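Local atomic coordinates of PrgB (Enterococcus faecalis, PDB entry 6EVU), a protein that promotes bacterial aggregation, biofilm formation and conjugation through DNA binding and compaction, acting as a cell-wall surface adhesin of the antigen I/II family. Residues Ser120-Lys125 / Lys189-Ala194; Glu24-Asn29 / Ser271-Ala276; Gly278-Ser283 / Phe302-Asn307; Tyr195-Leu200 / Ser215-Asn220. All coordinates share one frame; numbering follows the deposited sequence.

Contact 1: residues Ser120-Lys125 / Lys189-Ala194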
loop_
_atom_site.group_PDB
_atom_site.type_symbol
_atom_site.label_atom_id
_atom_site.label_comp_id
_atom_site.label_asym_id
_atom_site.label_seq_id
_atom_site.Cartn_x
_atom_site.Cartn_y
_atom_site.Cartn_z
ATOM N N SER A 120 12.864 15.416 -2.664
ATOM C CA SER A 120 12.922 16.579 -3.547
ATOM C C SER A 120 11.852 16.512 -4.615
ATOM O O SER A 120 11.314 15.453 -4.931
ATOM C CB SER A 120 14.272 16.738 -4.245
ATOM O OG SER A 120 14.657 15.563 -4.956
ATOM N N TYR A 121 11.605 17.669 -5.209
ATOM C CA TYR A 121 10.718 17.734 -6.369
ATOM C C TYR A 121 11.268 18.854 -7.216
ATOM O O TYR A 121 11.255 20.009 -6.778
ATOM C CB TYR A 121 9.272 17.996 -6.000
ATOM C CG TYR A 121 8.427 18.325 -7.206
ATOM C CD1 TYR A 121 8.102 17.340 -8.137
ATOM C CD2 TYR A 121 7.969 19.619 -7.426
ATOM C CE1 TYR A 121 7.291 17.631 -9.242
ATOM C CE2 TYR A 121 7.195 19.934 -8.550
ATOM C CZ TYR A 121 6.888 18.942 -9.459
ATOM O OH TYR A 121 6.124 19.229 -10.551
ATOM N N LEU A 122 11.772 18.498 -8.394
ATOM C CA LEU A 122 12.444 19.435 -9.266
ATOM C C LEU A 122 13.470 20.271 -8.490
ATOM O O LEU A 122 13.490 21.499 -8.564
ATOM C CB LEU A 122 11.436 20.342 -9.972
ATOM C CG LEU A 122 10.263 19.750 -10.756
ATOM C CD1 LEU A 122 9.273 20.822 -11.165
ATOM C CD2 LEU A 122 10.795 19.065 -11.974
ATOM N N GLY A 123 14.301 19.602 -7.696
ATOM C CA GLY A 123 15.312 20.309 -6.928
ATOM C C GLY A 123 14.843 21.087 -5.701
ATOM O O GLY A 123 15.693 21.664 -5.010
ATOM N N ARG A 124 13.531 21.151 -5.411
ATOM C CA ARG A 124 13.043 21.728 -4.153
ATOM C C ARG A 124 13.109 20.657 -3.082
ATOM O O ARG A 124 12.582 19.563 -3.284
ATOM C CB ARG A 124 11.608 22.235 -4.280
ATOM C CG ARG A 124 11.502 23.280 -5.359
ATOM C CD ARG A 124 10.076 23.347 -5.895
ATOM N NE ARG A 124 9.108 23.670 -4.852
ATOM C CZ ARG A 124 7.803 23.775 -5.079
ATOM N NH1 ARG A 124 7.349 23.585 -6.312
ATOM N NH2 ARG A 124 6.953 24.052 -4.088
ATOM N N LYS A 125 13.810 20.944 -1.979
ATOM C CA LYS A 125 14.006 19.951 -0.934
ATOM C C LYS A 125 12.743 19.745 -0.125
ATOM O O LYS A 125 12.128 20.709 0.332
ATOM C CB LYS A 125 15.151 20.407 -0.023
ATOM C CG LYS A 125 15.406 19.420 1.137
ATOM C CD LYS A 125 16.907 19.511 1.515
ATOM C CE LYS A 125 17.168 19.150 2.974
ATOM N NZ LYS A 125 18.604 18.853 3.268
ATOM N N LYS A 189 2.301 22.142 -13.486
ATOM C CA LYS A 189 1.346 21.694 -14.500
ATOM C C LYS A 189 1.877 20.537 -15.342
ATOM O O LYS A 189 1.198 19.513 -15.506
ATOM C CB LYS A 189 0.968 22.867 -15.399
ATOM C CG LYS A 189 0.272 22.450 -16.681
ATOM C CD LYS A 189 -0.341 23.652 -17.398
ATOM C CE LYS A 189 -0.619 23.324 -18.859
ATOM N NZ LYS A 189 -1.402 22.060 -19.013
ATOM N N ASP A 190 3.086 20.666 -15.876
ATOM C CA ASP A 190 3.568 19.661 -16.813
ATOM C C ASP A 190 4.556 18.692 -16.182
ATOM O O ASP A 190 5.241 17.959 -16.889
ATOM C CB ASP A 190 4.151 20.337 -18.063
ATOM C CG ASP A 190 3.049 20.931 -18.968
ATOM O OD1 ASP A 190 2.091 20.190 -19.301
ATOM O OD2 ASP A 190 3.123 22.133 -19.327
ATOM N N SER A 191 4.566 18.584 -14.855
ATOM C CA SER A 191 5.513 17.710 -14.167
ATOM C C SER A 191 4.790 17.022 -13.020
ATOM O O SER A 191 5.092 17.246 -11.839
ATOM C CB SER A 191 6.728 18.507 -13.693
ATOM O OG SER A 191 7.389 19.109 -14.823
ATOM N N PRO A 192 3.819 16.155 -13.343
ATOM C CA PRO A 192 3.065 15.454 -12.304
ATOM C C PRO A 192 3.955 14.601 -11.416
ATOM O O PRO A 192 5.064 14.210 -11.783
ATOM C CB PRO A 192 2.093 14.578 -13.104
ATOM C CG PRO A 192 2.742 14.395 -14.455
ATOM C CD PRO A 192 3.462 15.698 -14.702
ATOM N N PHE A 193 3.456 14.361 -10.208
ATOM C CA PHE A 193 4.052 13.368 -9.316
ATOM C C PHE A 193 3.826 11.986 -9.890
ATOM O O PHE A 193 2.737 11.680 -10.402
ATOM C CB PHE A 193 3.379 13.390 -7.944
ATOM C CG PHE A 193 3.700 14.570 -7.105
ATOM C CD1 PHE A 193 4.791 15.394 -7.370
ATOM C CD2 PHE A 193 2.893 14.870 -6.022
ATOM C CE1 PHE A 193 5.071 16.483 -6.512
ATOM C CE2 PHE A 193 3.190 15.940 -5.184
ATOM C CZ PHE A 193 4.225 16.742 -5.416
ATOM N N ALA A 194 4.831 11.134 -9.773
ATOM C CA ALA A 194 4.675 9.731 -10.119
ATOM C C ALA A 194 5.090 8.876 -8.926
ATOM O O ALA A 194 6.156 9.086 -8.324
ATOM C CB ALA A 194 5.483 9.372 -11.379
#
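The ring of Tyr121 receives the edge of Phe193 on one face, the CG of its own neighbour Leu122 over the centre of the opposite face, and the backbone O of Ser191 at its edge, in plane. With Phe193 it forms a T-shaped (edge-to-face) pair, the two rings nearly perpendicular and their centroids 5.2 Å apart. This pair packs the tip of a beta-hairpin, turned by a type I' beta turn from Tyr121 to Arg124, against the loop leading into strand 193-197. Phe193 CE1 lies off-centre toward the rim of the tyrosine and comes within 3.5 Å of Tyr121 CD1. Tyr121 CG stands opposite the backbone N (chi1 169°), which carries the ring out from the hairpin toward the loop. There the phenol grips backbone: its OH donates to Ser191 O and is also hydrogen-bonded to Asp188 N, so two bonds fix the far end of the ring. Leu122 adds a lighter touch, with CD1 4.3 Å from Ser191 CB. Phe193 is further backed by Leu30 and Pro187. Tyr121 OH lies 2.6 Å from Ser191 O, 19° out of the carbonyl plane and at a C=O...donor angle of 135°.

Contact 2: residues Glu24-Asn29 / Ser271-Ala276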
loop_
_atom_site.group_PDB
_atom_site.type_symbol
_atom_site.label_atom_id
_atom_site.label_comp_id
_atom_site.label_asym_id
_atom_site.label_seq_id
_atom_site.Cartn_x
_atom_site.Cartn_y
_atom_site.Cartn_z
ATOM N N GLU A 24 4.247 6.680 -23.211
ATOM C CA GLU A 24 4.777 7.990 -22.879
ATOM C C GLU A 24 5.716 7.818 -21.703
ATOM O O GLU A 24 5.405 7.105 -20.752
ATOM C CB GLU A 24 3.664 8.990 -22.535
ATOM C CG GLU A 24 2.573 8.411 -21.665
ATOM C CD GLU A 24 1.542 9.456 -21.246
ATOM O OE1 GLU A 24 1.400 10.464 -21.980
ATOM O OE2 GLU A 24 0.883 9.270 -20.189
ATOM N N ALA A 25 6.869 8.464 -21.784
ATOM C CA ALA A 25 7.836 8.396 -20.709
ATOM C C ALA A 25 7.244 8.964 -19.420
ATOM O O ALA A 25 6.398 9.866 -19.417
ATOM C CB ALA A 25 9.112 9.141 -21.106
ATOM N N ILE A 26 7.620 8.367 -18.308
ATOM C CA ILE A 26 7.226 8.899 -17.008
ATOM C C ILE A 26 8.356 9.785 -16.519
ATOM O O ILE A 26 9.477 9.307 -16.328
ATOM C CB ILE A 26 6.964 7.775 -16.013
ATOM C CG1 ILE A 26 6.028 6.743 -16.619
ATOM C CG2 ILE A 26 6.389 8.371 -14.747
ATOM C CD1 ILE A 26 6.342 5.346 -16.142
ATOM N N SER A 27 8.080 11.062 -16.320
ATOM C CA SER A 27 9.087 11.916 -15.699
ATOM C C SER A 27 9.170 11.620 -14.191
ATOM O O SER A 27 8.150 11.544 -13.495
ATOM C CB SER A 27 8.784 13.397 -15.957
ATOM O OG SER A 27 7.600 13.831 -15.303
ATOM N N LYS A 28 10.397 11.417 -13.697
ATOM C CA LYS A 28 10.615 11.192 -12.270
ATOM C C LYS A 28 11.015 12.499 -11.580
ATOM O O LYS A 28 12.097 12.655 -11.027
ATOM C CB LYS A 28 11.641 10.087 -12.052
ATOM C CG LYS A 28 11.826 9.116 -13.237
ATOM C CD LYS A 28 10.853 7.918 -13.271
ATOM C CE LYS A 28 11.389 6.777 -14.165
ATOM N NZ LYS A 28 10.728 5.445 -13.949
ATOM N N ASN A 29 10.070 13.433 -11.570
ATOM C CA ASN A 29 10.310 14.737 -10.957
ATOM C C ASN A 29 10.327 14.647 -9.435
ATOM O O ASN A 29 11.134 15.309 -8.766
ATOM C CB ASN A 29 9.217 15.705 -11.408
ATOM C CG ASN A 29 8.826 15.500 -12.861
ATOM O OD1 ASN A 29 7.735 14.992 -13.181
ATOM N ND2 ASN A 29 9.731 15.889 -13.753
ATOM N N SER A 271 2.847 -4.600 -10.582
ATOM C CA SER A 271 2.951 -3.162 -10.367
ATOM C C SER A 271 2.071 -2.362 -11.314
ATOM O O SER A 271 1.591 -2.842 -12.362
ATOM C CB SER A 271 4.391 -2.681 -10.489
ATOM O OG SER A 271 5.223 -3.468 -9.670
ATOM N N GLY A 272 1.874 -1.114 -10.911
ATOM C CA GLY A 272 1.320 -0.075 -11.752
ATOM C C GLY A 272 2.022 1.217 -11.395
ATOM O O GLY A 272 2.911 1.237 -10.537
ATOM N N VAL A 273 1.579 2.298 -12.017
ATOM C CA VAL A 273 2.102 3.625 -11.727
ATOM C C VAL A 273 0.949 4.539 -11.330
ATOM O O VAL A 273 -0.107 4.519 -11.976
ATOM C CB VAL A 273 2.863 4.194 -12.932
ATOM C CG1 VAL A 273 3.382 5.568 -12.608
ATOM C CG2 VAL A 273 3.992 3.216 -13.297
ATOM N N GLY A 274 1.134 5.285 -10.244
ATOM C CA GLY A 274 0.240 6.368 -9.876
ATOM C C GLY A 274 0.773 7.705 -10.369
ATOM O O GLY A 274 1.974 7.991 -10.255
ATOM N N LEU A 275 -0.120 8.494 -10.967
ATOM C CA LEU A 275 0.203 9.824 -11.492
ATOM C C LEU A 275 -0.708 10.835 -10.813
ATOM O O LEU A 275 -1.921 10.604 -10.709
ATOM C CB LEU A 275 0.056 9.907 -13.036
ATOM C CG LEU A 275 1.270 9.256 -13.714
ATOM C CD1 LEU A 275 1.032 8.870 -15.179
ATOM C CD2 LEU A 275 2.483 10.139 -13.561
ATOM N N ALA A 276 -0.133 11.924 -10.302
ATOM C CA ALA A 276 -0.925 12.921 -9.583
ATOM C C ALA A 276 -0.590 14.323 -10.097
ATOM O O ALA A 276 0.543 14.789 -9.945
ATOM C CB ALA A 276 -0.705 12.844 -8.069
#
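The backbones of Glu24-Asn29 and Ser271-Ala276 are not paired as strands: Ile26 and Leu275 hold the nearest CA atoms, 9.0 Å apart, and side chains alone bridge the distance. Ile26 carries nearly all of the first segment's part in this contact and splits it between two branches. Its CD1, at the end of the longer arm, reaches Val273 CG2 at 4.3 Å, while the shorter branch ends on Leu275, with Ile26 CG2 4.4 Å from Leu275 CD2. These are relaxed van der Waals distances; Ile26 and Val273 are buried, and Leu275 remains partly exposed. Of the two valine methyls CG2 makes the nearer approach, with Val273 CG1 only slightly farther from the isoleucine. Val273 and Leu275 can share one partner because they are two residues apart on an extended strand and their CB atoms lie on the same side of it; Gly272 and Gly274 alternate with them. Strand 272-276 is the middle strand of a three-stranded antiparallel sheet, between 193-197 and 221-225, and Ile26 packs on one face of that sheet. Strand 24-25, just before the isoleucine, pairs instead with strand 312-313 near the C terminus, and the backbone of Ile26 bonds to Gln311. The apolar cluster draws in parts of the chain far apart in sequence: Val313 touches both Ile26 and Val273, Ala194 touches Ile26 and Leu275, and Leu308 also packs on Ile26.

Contact 3: residues Gly278-Ser283 / Phe302-Asn307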
loop_
_atom_site.group_PDB
_atom_site.type_symbol
_atom_site.label_atom_id
_atom_site.label_comp_id
_atom_site.label_asym_id
_atom_site.label_seq_id
_atom_site.Cartn_x
_atom_site.Cartn_y
_atom_site.Cartn_z
ATOM N N GLY A 278 -1.671 16.804 -8.565
ATOM C CA GLY A 278 -2.160 17.437 -7.351
ATOM C C GLY A 278 -1.660 16.597 -6.184
ATOM O O GLY A 278 -0.769 15.769 -6.357
ATOM N N ARG A 279 -2.232 16.823 -4.992
ATOM C CA ARG A 279 -1.921 16.021 -3.815
ATOM C C ARG A 279 -2.174 14.534 -4.073
ATOM O O ARG A 279 -3.227 14.149 -4.612
ATOM C CB ARG A 279 -2.788 16.518 -2.634
ATOM C CG ARG A 279 -2.343 15.921 -1.255
ATOM C CD ARG A 279 -3.164 16.532 -0.098
ATOM N NE ARG A 279 -2.936 17.973 0.059
ATOM C CZ ARG A 279 -3.872 18.892 0.199
ATOM N NH1 ARG A 279 -5.175 18.572 0.168
ATOM N NH2 ARG A 279 -3.499 20.153 0.352
ATOM N N ILE A 280 -1.210 13.707 -3.691
ATOM C CA ILE A 280 -1.331 12.252 -3.808
ATOM C C ILE A 280 -2.413 11.727 -2.882
ATOM O O ILE A 280 -2.399 11.989 -1.674
ATOM C CB ILE A 280 0.004 11.578 -3.461
ATOM C CG1 ILE A 280 1.028 11.911 -4.559
ATOM C CG2 ILE A 280 -0.181 10.058 -3.289
ATOM C CD1 ILE A 280 2.409 11.321 -4.242
ATOM N N SER A 281 -3.289 10.897 -3.412
ATOM C CA SER A 281 -4.321 10.287 -2.552
ATOM C C SER A 281 -4.928 9.105 -3.286
ATOM O O SER A 281 -5.260 9.231 -4.464
ATOM C CB SER A 281 -5.401 11.292 -2.229
ATOM O OG SER A 281 -6.330 10.743 -1.282
ATOM N N PHE A 282 -5.026 7.960 -2.630
ATOM C CA PHE A 282 -5.524 6.752 -3.290
ATOM C C PHE A 282 -5.823 5.755 -2.181
ATOM O O PHE A 282 -5.514 6.008 -1.004
ATOM C CB PHE A 282 -4.502 6.183 -4.283
ATOM C CG PHE A 282 -3.212 5.769 -3.621
ATOM C CD1 PHE A 282 -2.228 6.692 -3.330
ATOM C CD2 PHE A 282 -3.022 4.420 -3.261
ATOM C CE1 PHE A 282 -1.070 6.325 -2.655
ATOM C CE2 PHE A 282 -1.862 4.014 -2.598
ATOM C CZ PHE A 282 -0.883 4.972 -2.281
ATOM N N SER A 283 -6.450 4.616 -2.545
ATOM C CA SER A 283 -6.647 3.565 -1.532
ATOM C C SER A 283 -5.917 2.271 -1.871
ATOM O O SER A 283 -5.664 1.949 -3.047
ATOM C CB SER A 283 -8.146 3.270 -1.327
ATOM O OG SER A 283 -8.744 4.437 -0.835
ATOM N N PHE A 302 2.282 -2.304 2.817
ATOM C CA PHE A 302 2.165 -1.309 1.750
ATOM C C PHE A 302 3.352 -0.362 1.880
ATOM O O PHE A 302 3.404 0.447 2.797
ATOM C CB PHE A 302 0.860 -0.509 1.769
ATOM C CG PHE A 302 0.772 0.376 0.564
ATOM C CD1 PHE A 302 0.412 -0.194 -0.671
ATOM C CD2 PHE A 302 1.233 1.662 0.606
ATOM C CE1 PHE A 302 0.381 0.562 -1.821
ATOM C CE2 PHE A 302 1.244 2.461 -0.588
ATOM C CZ PHE A 302 0.824 1.901 -1.780
ATOM N N ALA A 303 4.271 -0.424 0.922
ATOM C CA ALA A 303 5.413 0.477 0.875
ATOM C C ALA A 303 5.150 1.578 -0.145
ATOM O O ALA A 303 4.646 1.296 -1.242
ATOM C CB ALA A 303 6.671 -0.293 0.477
ATOM N N PHE A 304 5.526 2.799 0.207
ATOM C CA PHE A 304 5.383 3.965 -0.656
ATOM C C PHE A 304 6.740 4.438 -1.137
ATOM O O PHE A 304 7.606 4.727 -0.321
ATOM C CB PHE A 304 4.717 5.130 0.061
ATOM C CG PHE A 304 4.602 6.332 -0.798
ATOM C CD1 PHE A 304 3.565 6.418 -1.719
ATOM C CD2 PHE A 304 5.557 7.385 -0.725
ATOM C CE1 PHE A 304 3.451 7.560 -2.565
ATOM C CE2 PHE A 304 5.415 8.547 -1.550
ATOM C CZ PHE A 304 4.391 8.620 -2.472
ATOM N N SER A 305 6.909 4.549 -2.463
ATOM C CA SER A 305 8.136 5.139 -2.997
ATOM C C SER A 305 7.880 5.610 -4.415
ATOM O O SER A 305 6.833 5.351 -5.004
ATOM C CB SER A 305 9.310 4.142 -2.999
ATOM O OG SER A 305 9.304 3.324 -4.157
ATOM N N THR A 306 8.918 6.195 -5.013
ATOM C CA THR A 306 8.894 6.651 -6.393
ATOM C C THR A 306 9.737 5.758 -7.287
ATOM O O THR A 306 10.084 6.160 -8.408
ATOM C CB THR A 306 9.386 8.102 -6.504
ATOM O OG1 THR A 306 10.699 8.207 -5.913
ATOM C CG2 THR A 306 8.415 9.042 -5.904
ATOM N N ASN A 307 10.083 4.571 -6.799
ATOM C CA ASN A 307 10.837 3.562 -7.549
ATOM C C ASN A 307 9.864 2.783 -8.421
ATOM O O ASN A 307 9.299 1.762 -8.002
ATOM C CB ASN A 307 11.547 2.640 -6.567
ATOM C CG ASN A 307 12.799 3.267 -5.975
ATOM O OD1 ASN A 307 12.942 3.361 -4.742
ATOM N ND2 ASN A 307 13.743 3.666 -6.850
#
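Phe282 and Phe302 approach from opposite directions and meet obliquely, their planes at 51° and ring centroids 5.6 Å apart. Phe302 CZ comes up at the edge of the Phe282 ring and lies 3.5 Å from Phe282 CE2. Beside this pair, Ile280 CD1 reaches the edge of the Phe304 ring, 3.8 Å from Phe304 CZ. The two pairs are linked, since Ile280 CG2 lies in the plane of the Phe282 ring, at its edge. Phe302 and Phe304 both extend with CG trans to the backbone N, which carries their rings across toward strand 280-287. In the next shell, Phe284 stacks on Phe302, and Tyr195 meets Phe282 and touches Ile280 and Phe304. Backbone bonds set the frame: strand 280-287 is held to strand 169-179 through Ile280 with Ile175, while Phe302 bonds to Ala157 and Phe304 N to Thr156 OG1. Strands 280-287 and 299-302 belong to different antiparallel sheets, so the aromatics help fill the interior between them, consistent with the beta-sandwich core of the antigen I/II adhesin domain. All four touching residues are buried and apolar, so dispersion and shape hold this contact, without directional bonds between the segments.

Contact 4: residues Tyr195-Leu200 / Ser215-Asn220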
loop_
_atom_site.group_PDB
_atom_site.type_symbol
_atom_site.label_atom_id
_atom_site.label_comp_id
_atom_site.label_asym_id
_atom_site.label_seq_id
_atom_site.Cartn_x
_atom_site.Cartn_y
_atom_site.Cartn_z
ATOM N N TYR A 195 4.278 7.880 -8.623
ATOM C CA TYR A 195 4.569 7.007 -7.499
ATOM C C TYR A 195 4.278 5.569 -7.878
ATOM O O TYR A 195 3.494 5.300 -8.792
ATOM C CB TYR A 195 3.762 7.366 -6.252
ATOM C CG TYR A 195 2.252 7.590 -6.422
ATOM C CD1 TYR A 195 1.733 8.800 -6.882
ATOM C CD2 TYR A 195 1.367 6.586 -6.076
ATOM C CE1 TYR A 195 0.298 8.974 -7.004
ATOM C CE2 TYR A 195 -0.016 6.743 -6.148
ATOM C CZ TYR A 195 -0.535 7.927 -6.615
ATOM O OH TYR A 195 -1.890 8.069 -6.667
ATOM N N ALA A 196 4.975 4.654 -7.209
ATOM C CA ALA A 196 4.878 3.244 -7.531
ATOM C C ALA A 196 3.689 2.609 -6.819
ATOM O O ALA A 196 3.351 2.953 -5.680
ATOM C CB ALA A 196 6.147 2.523 -7.102
ATOM N N LEU A 197 3.080 1.630 -7.469
ATOM C CA LEU A 197 2.089 0.783 -6.821
ATOM C C LEU A 197 2.672 -0.586 -7.117
ATOM O O LEU A 197 2.595 -1.067 -8.259
ATOM C CB LEU A 197 0.687 0.968 -7.395
ATOM C CG LEU A 197 0.318 2.455 -7.336
ATOM C CD1 LEU A 197 -0.758 2.784 -8.313
ATOM C CD2 LEU A 197 -0.042 2.794 -5.919
ATOM N N SER A 198 3.319 -1.179 -6.124
ATOM C CA SER A 198 4.136 -2.362 -6.322
ATOM C C SER A 198 3.662 -3.520 -5.466
ATOM O O SER A 198 2.789 -3.373 -4.600
ATOM C CB SER A 198 5.609 -2.072 -6.012
ATOM O OG SER A 198 6.108 -1.186 -7.004
ATOM N N SER A 199 4.250 -4.676 -5.773
ATOM C CA SER A 199 4.098 -5.865 -4.960
ATOM C C SER A 199 2.618 -6.190 -4.751
ATOM O O SER A 199 2.146 -6.447 -3.620
ATOM C CB SER A 199 4.828 -5.664 -3.632
ATOM O OG SER A 199 5.026 -6.882 -2.952
ATOM N N LEU A 200 1.809 -6.089 -5.809
ATOM C CA LEU A 200 0.378 -6.373 -5.615
ATOM C C LEU A 200 0.162 -7.831 -6.006
ATOM O O LEU A 200 -0.216 -8.155 -7.136
ATOM C CB LEU A 200 -0.528 -5.414 -6.390
ATOM C CG LEU A 200 -0.328 -3.937 -6.027
ATOM C CD1 LEU A 200 -1.100 -3.022 -6.974
ATOM C CD2 LEU A 200 -0.778 -3.740 -4.573
ATOM N N SER A 215 -7.152 1.263 -5.437
ATOM C CA SER A 215 -8.446 1.709 -5.962
ATOM C C SER A 215 -8.679 3.153 -5.530
ATOM O O SER A 215 -7.887 3.724 -4.765
ATOM C CB SER A 215 -9.583 0.812 -5.465
ATOM O OG SER A 215 -9.693 0.999 -4.062
ATOM N N ASP A 216 -9.820 3.712 -5.973
ATOM C CA ASP A 216 -10.321 4.997 -5.489
ATOM C C ASP A 216 -9.237 6.074 -5.545
ATOM O O ASP A 216 -8.980 6.812 -4.589
ATOM C CB ASP A 216 -10.900 4.860 -4.092
ATOM C CG ASP A 216 -11.938 3.772 -4.027
ATOM O OD1 ASP A 216 -12.962 3.934 -4.707
ATOM O OD2 ASP A 216 -11.691 2.743 -3.354
ATOM N N PHE A 217 -8.643 6.198 -6.724
ATOM C CA PHE A 217 -7.646 7.240 -6.891
ATOM C C PHE A 217 -8.333 8.587 -6.705
ATOM O O PHE A 217 -9.437 8.800 -7.208
ATOM C CB PHE A 217 -6.965 7.083 -8.255
ATOM C CG PHE A 217 -5.918 5.995 -8.220
ATOM C CD1 PHE A 217 -6.283 4.654 -8.300
ATOM C CD2 PHE A 217 -4.600 6.311 -7.898
ATOM C CE1 PHE A 217 -5.317 3.641 -8.147
ATOM C CE2 PHE A 217 -3.598 5.308 -7.769
ATOM C CZ PHE A 217 -3.956 3.978 -7.905
ATOM N N GLY A 218 -7.759 9.434 -5.851
ATOM C CA GLY A 218 -8.401 10.675 -5.481
ATOM C C GLY A 218 -8.383 11.686 -6.614
ATOM O O GLY A 218 -7.932 11.437 -7.748
ATOM N N ALA A 219 -8.928 12.856 -6.297
ATOM C CA ALA A 219 -8.976 13.936 -7.291
ATOM C C ALA A 219 -7.577 14.157 -7.846
ATOM O O ALA A 219 -6.614 14.033 -7.105
ATOM C CB ALA A 219 -9.496 15.226 -6.650
ATOM N N ASN A 220 -7.467 14.423 -9.156
ATOM C CA ASN A 220 -6.160 14.698 -9.777
ATOM C C ASN A 220 -5.173 13.527 -9.710
ATOM O O ASN A 220 -3.991 13.716 -10.059
ATOM C CB ASN A 220 -5.489 15.928 -9.142
ATOM C CG ASN A 220 -6.474 17.065 -8.893
ATOM O OD1 ASN A 220 -7.167 17.499 -9.792
ATOM N ND2 ASN A 220 -6.570 17.498 -7.642
#
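Apolar packing comes first: Leu197 and Phe217 come from opposite directions, with Leu197 CD1 at the edge of the phenylalanine ring and 3.4 Å from Phe217 CZ. Tyr195 slides past the same ring in the opposite sense, and its CE2 lies 4.2 Å from Phe217 CE2. The tyrosine oxygen also lies in the plane of the Phe217 ring, at its edge, with Tyr195 OH 3.4 Å from Phe217 CE2; one rim of the phenylalanine thus serves both partners. Tyr195 CG is between the backbone N and the carbonyl carbon (chi1 48°), which sends the phenol toward the loop 215-220.

Polar interactions lie around this patch. Tyr195 OH is hydrogen-bonded to Asn221 OD1, just beyond the second segment, which gives the hydroxyl a partner beside the apolar ring edge. At the end of strand 211-215, Ser215 OG donates to Asp216 OD2 at 2.7 Å, approaching from above the carboxylate, 53° out of its plane. The same Asp216 oxygen forms a salt bridge with Lys170.

Strand 193-197, at the margin of the three-stranded sheet, carries Tyr195 and Leu197, while Phe217 comes from the connection between strands 211-215 and 221-225. Phe223 of the latter touches both Leu197 and Phe217. Strand 280-287 also borders the contact, with Ile280 on Tyr195 and Phe282 on Leu197, and bonds its Ser283 backbone to that of Ser215.

Following the chain from the N terminus, Glu24-Asn29 opens the longest loop, which contact 2 closes only at Ser271-Ala276. Contacts 1 and 4 both fall within that span, one after the other: the first closes at Lys189-Ala194, and the second opens at the next residue, farther along strand 193-197. Contact 3 follows contact 2, so none of the loops cross. Strand 193-197 pairs with 272-276 through backbone bonds, uniting contacts 1, 2 and 4. Contact 4 ties the three-stranded sheet to the connection that follows strand 211-215; contact 3, its centre about 6 Å from that of contact 4, ties strand 280-287 to the loop after strand 299-302, joining the two larger sheets. Contact 1 adds the hairpin tip.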